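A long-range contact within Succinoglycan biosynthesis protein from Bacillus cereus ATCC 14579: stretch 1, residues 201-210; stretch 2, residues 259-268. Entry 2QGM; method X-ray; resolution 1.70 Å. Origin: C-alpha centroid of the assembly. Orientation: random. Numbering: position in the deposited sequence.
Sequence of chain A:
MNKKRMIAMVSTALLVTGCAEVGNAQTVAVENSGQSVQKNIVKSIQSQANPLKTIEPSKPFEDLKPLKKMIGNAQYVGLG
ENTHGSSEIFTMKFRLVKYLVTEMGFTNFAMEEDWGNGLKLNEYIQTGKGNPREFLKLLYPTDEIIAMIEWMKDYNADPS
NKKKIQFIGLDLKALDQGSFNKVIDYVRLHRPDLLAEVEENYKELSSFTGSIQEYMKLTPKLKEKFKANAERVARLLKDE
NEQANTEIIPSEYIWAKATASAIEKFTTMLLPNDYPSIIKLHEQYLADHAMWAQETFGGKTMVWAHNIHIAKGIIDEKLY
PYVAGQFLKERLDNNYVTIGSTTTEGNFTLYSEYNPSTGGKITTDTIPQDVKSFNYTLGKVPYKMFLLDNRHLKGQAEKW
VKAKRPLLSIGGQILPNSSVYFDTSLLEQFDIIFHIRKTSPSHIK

Stretch 1 (201-210) NYKELSSFTG
Stretch 2 259-268: TASAIEKFTT

No direct hydrogen bond joins these two stretches; their one polar link runs through a water. Y202 OH donates to that water at 2.8 Å, and the water in turn donates to A260 O at 2.7 Å, so a buried phenol is satisfied beside a greasy helix surface.

Stretch 2 is helical throughout, with bonds such as I263 N to T259 O (2.9 Å) and F266 N to A262 O (3.0 Å). Stretch 1 is already helical at N201, from a helix that begins earlier in the chain, keeps helical phi/psi through S207, and is loop by T209. The two stretches run in the same general sense: Y202 lies against A260 and I263, L205 against I263 and T267, T209 against F266, whose CA is 8.5 Å from T209 CA. All seven are buried.

Y202 leaves its backbone sideways, but its m rotamer (chi1 -73°, chi2 -20°) brings the ring's end to the helix. Y202 OH lies 3.7 Å from A260 CB and 3.7 Å from I263 CD1. Alanine's small methyl lies against the hydroxyl; the water is held by a main-chain carbonyl that does not depend on the side chain. I263 (m, t) points toward stretch 1, and its branched aliphatic chain serves two partners: I263 CD1 is 3.9 Å from Y202 CZ, and I263 CG2 is 3.8 Å from L205 CD2. L205 (t, p) also points across; its second methyl, L205 CD1, lies 3.9 Å from T267 CG2.

Threonine works here because each of its two branches has a use. T267, chi1 63°, bonds T267 OG1 to E264 O at 2.8 Å, leaving the methyl for L205. T209, chi1 57°, sets T209 CG2 3.7 Å from F266 CE1, while its OG1 is bonded elsewhere in the structure. F266 (chi1 -178°, chi2 -88°) offers that methyl an apolar ring. The contact is modest, burying 281 Å² in total, and mostly apolar.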

# COMPACT_ATOMS: atom_id res chain seq x y z
N ASN A 201 -21.73 14.20 -18.67
CA ASN A 201 -20.41 13.63 -18.89
C ASN A 201 -20.14 12.32 -18.18
O ASN A 201 -19.32 11.53 -18.64
CB ASN A 201 -19.31 14.63 -18.51
CG ASN A 201 -19.11 15.70 -19.56
OD1 ASN A 201 -19.64 16.80 -19.45
ND2 ASN A 201 -18.36 15.36 -20.60
N TYR A 202 -20.84 12.08 -17.07
CA TYR A 202 -20.65 10.85 -16.29
C TYR A 202 -21.68 9.73 -16.49
O TYR A 202 -21.41 8.58 -16.12
CB TYR A 202 -20.65 11.15 -14.79
CG TYR A 202 -19.41 11.82 -14.23
CD1 TYR A 202 -18.19 11.80 -14.91
CD2 TYR A 202 -19.46 12.44 -12.99
CE1 TYR A 202 -17.04 12.37 -14.34
CE2 TYR A 202 -18.34 13.02 -12.42
CZ TYR A 202 -17.13 12.98 -13.10
OH TYR A 202 -16.03 13.54 -12.48
N LYS A 203 -22.84 10.05 -17.06
CA LYS A 203 -23.90 9.06 -17.24
C LYS A 203 -23.50 7.71 -17.83
O LYS A 203 -23.71 6.68 -17.20
CB LYS A 203 -25.06 9.66 -18.07
CG LYS A 203 -26.28 8.74 -18.15
CD LYS A 203 -27.43 9.36 -18.94
CE LYS A 203 -28.61 8.40 -19.03
NZ LYS A 203 -29.75 8.94 -19.83
N GLU A 204 -22.96 7.71 -19.04
CA GLU A 204 -22.58 6.45 -19.68
C GLU A 204 -21.33 5.85 -19.05
O GLU A 204 -21.29 4.65 -18.76
CB GLU A 204 -22.36 6.68 -21.18
CG GLU A 204 -23.63 7.04 -21.93
CD GLU A 204 -24.60 5.87 -22.01
OE1 GLU A 204 -24.27 4.87 -22.69
OE2 GLU A 204 -25.69 5.95 -21.41
N LEU A 205 -20.32 6.68 -18.83
CA LEU A 205 -19.07 6.23 -18.23
C LEU A 205 -19.28 5.43 -16.95
O LEU A 205 -18.71 4.35 -16.78
CB LEU A 205 -18.18 7.44 -17.92
CG LEU A 205 -16.96 7.18 -17.03
CD1 LEU A 205 -16.02 6.19 -17.71
CD2 LEU A 205 -16.26 8.50 -16.75
N SER A 206 -20.12 5.95 -16.05
CA SER A 206 -20.39 5.32 -14.77
C SER A 206 -20.97 3.90 -14.82
O SER A 206 -21.08 3.25 -13.79
CB SER A 206 -21.31 6.21 -13.92
OG SER A 206 -22.56 6.44 -14.57
N SER A 207 -21.34 3.43 -16.01
CA SER A 207 -21.89 2.08 -16.14
C SER A 207 -20.82 1.06 -16.52
O SER A 207 -21.07 -0.15 -16.48
CB SER A 207 -22.99 2.04 -17.20
OG SER A 207 -24.26 2.32 -16.64
N PHE A 208 -19.63 1.55 -16.87
CA PHE A 208 -18.52 0.70 -17.30
C PHE A 208 -17.28 0.70 -16.41
O PHE A 208 -16.25 0.14 -16.80
CB PHE A 208 -18.10 1.08 -18.72
CG PHE A 208 -19.20 0.97 -19.74
CD1 PHE A 208 -20.01 2.06 -20.05
CD2 PHE A 208 -19.46 -0.25 -20.36
CE1 PHE A 208 -21.07 1.94 -20.96
CE2 PHE A 208 -20.51 -0.39 -21.27
CZ PHE A 208 -21.31 0.71 -21.57
N THR A 209 -17.35 1.31 -15.23
CA THR A 209 -16.18 1.37 -14.36
C THR A 209 -16.17 0.36 -13.21
O THR A 209 -15.35 0.46 -12.31
CB THR A 209 -16.02 2.78 -13.75
OG1 THR A 209 -17.22 3.16 -13.05
CG2 THR A 209 -15.76 3.80 -14.86
N GLY A 210 -17.07 -0.62 -13.28
CA GLY A 210 -17.15 -1.63 -12.24
C GLY A 210 -15.88 -2.44 -12.01
O GLY A 210 -15.68 -2.98 -10.92
N THR A 259 -11.82 13.25 -6.28
CA THR A 259 -12.54 12.13 -6.88
C THR A 259 -12.67 12.34 -8.38
O THR A 259 -12.49 11.41 -9.16
CB THR A 259 -13.94 11.99 -6.25
OG1 THR A 259 -13.80 11.80 -4.84
CG2 THR A 259 -14.66 10.79 -6.85
N ALA A 260 -12.99 13.56 -8.80
CA ALA A 260 -13.12 13.84 -10.24
C ALA A 260 -11.79 13.54 -10.92
O ALA A 260 -11.75 13.04 -12.05
CB ALA A 260 -13.51 15.29 -10.47
N SER A 261 -10.70 13.84 -10.22
CA SER A 261 -9.37 13.57 -10.74
C SER A 261 -9.10 12.07 -10.78
O SER A 261 -8.42 11.59 -11.68
CB SER A 261 -8.30 14.28 -9.89
OG SER A 261 -8.21 15.66 -10.19
N ALA A 262 -9.63 11.33 -9.82
CA ALA A 262 -9.43 9.88 -9.79
C ALA A 262 -10.16 9.24 -10.97
O ALA A 262 -9.71 8.25 -11.54
CB ALA A 262 -9.92 9.30 -8.47
N ILE A 263 -11.30 9.82 -11.32
CA ILE A 263 -12.08 9.33 -12.44
C ILE A 263 -11.32 9.61 -13.74
O ILE A 263 -11.28 8.77 -14.64
CB ILE A 263 -13.47 9.98 -12.44
CG1 ILE A 263 -14.25 9.46 -11.22
CG2 ILE A 263 -14.20 9.69 -13.74
CD1 ILE A 263 -15.54 10.21 -10.91
N GLU A 264 -10.69 10.78 -13.83
CA GLU A 264 -9.90 11.11 -15.02
C GLU A 264 -8.73 10.14 -15.10
O GLU A 264 -8.45 9.58 -16.17
CB GLU A 264 -9.36 12.54 -14.95
CG GLU A 264 -8.59 12.95 -16.21
CD GLU A 264 -7.95 14.32 -16.08
OE1 GLU A 264 -8.60 15.23 -15.54
OE2 GLU A 264 -6.80 14.50 -16.54
N LYS A 265 -8.04 9.93 -13.98
CA LYS A 265 -6.91 9.01 -13.95
C LYS A 265 -7.31 7.62 -14.44
O LYS A 265 -6.61 7.01 -15.24
CB LYS A 265 -6.35 8.89 -12.52
CG LYS A 265 -5.63 10.13 -12.00
CD LYS A 265 -5.06 9.89 -10.61
CE LYS A 265 -4.28 11.08 -10.08
NZ LYS A 265 -5.11 12.30 -9.92
N PHE A 266 -8.45 7.12 -13.96
CA PHE A 266 -8.92 5.81 -14.36
C PHE A 266 -9.11 5.69 -15.88
O PHE A 266 -8.67 4.73 -16.50
CB PHE A 266 -10.23 5.49 -13.61
CG PHE A 266 -10.81 4.13 -13.91
CD1 PHE A 266 -11.68 3.94 -14.98
CD2 PHE A 266 -10.49 3.04 -13.11
CE1 PHE A 266 -12.24 2.68 -15.24
CE2 PHE A 266 -11.04 1.78 -13.36
CZ PHE A 266 -11.91 1.61 -14.42
N THR A 267 -9.76 6.69 -16.48
CA THR A 267 -10.00 6.68 -17.93
C THR A 267 -8.73 6.91 -18.74
O THR A 267 -8.66 6.55 -19.92
CB THR A 267 -11.04 7.75 -18.32
OG1 THR A 267 -10.54 9.05 -18.02
CG2 THR A 267 -12.35 7.52 -17.57
N THR A 268 -7.72 7.52 -18.12
CA THR A 268 -6.46 7.79 -18.79
C THR A 268 -5.55 6.56 -18.75
O THR A 268 -4.87 6.23 -19.71
CB THR A 268 -5.72 8.98 -18.13
OG1 THR A 268 -6.56 10.14 -18.17
CG2 THR A 268 -4.41 9.27 -18.86
O HOH W 1 -13.60 13.34 -13.93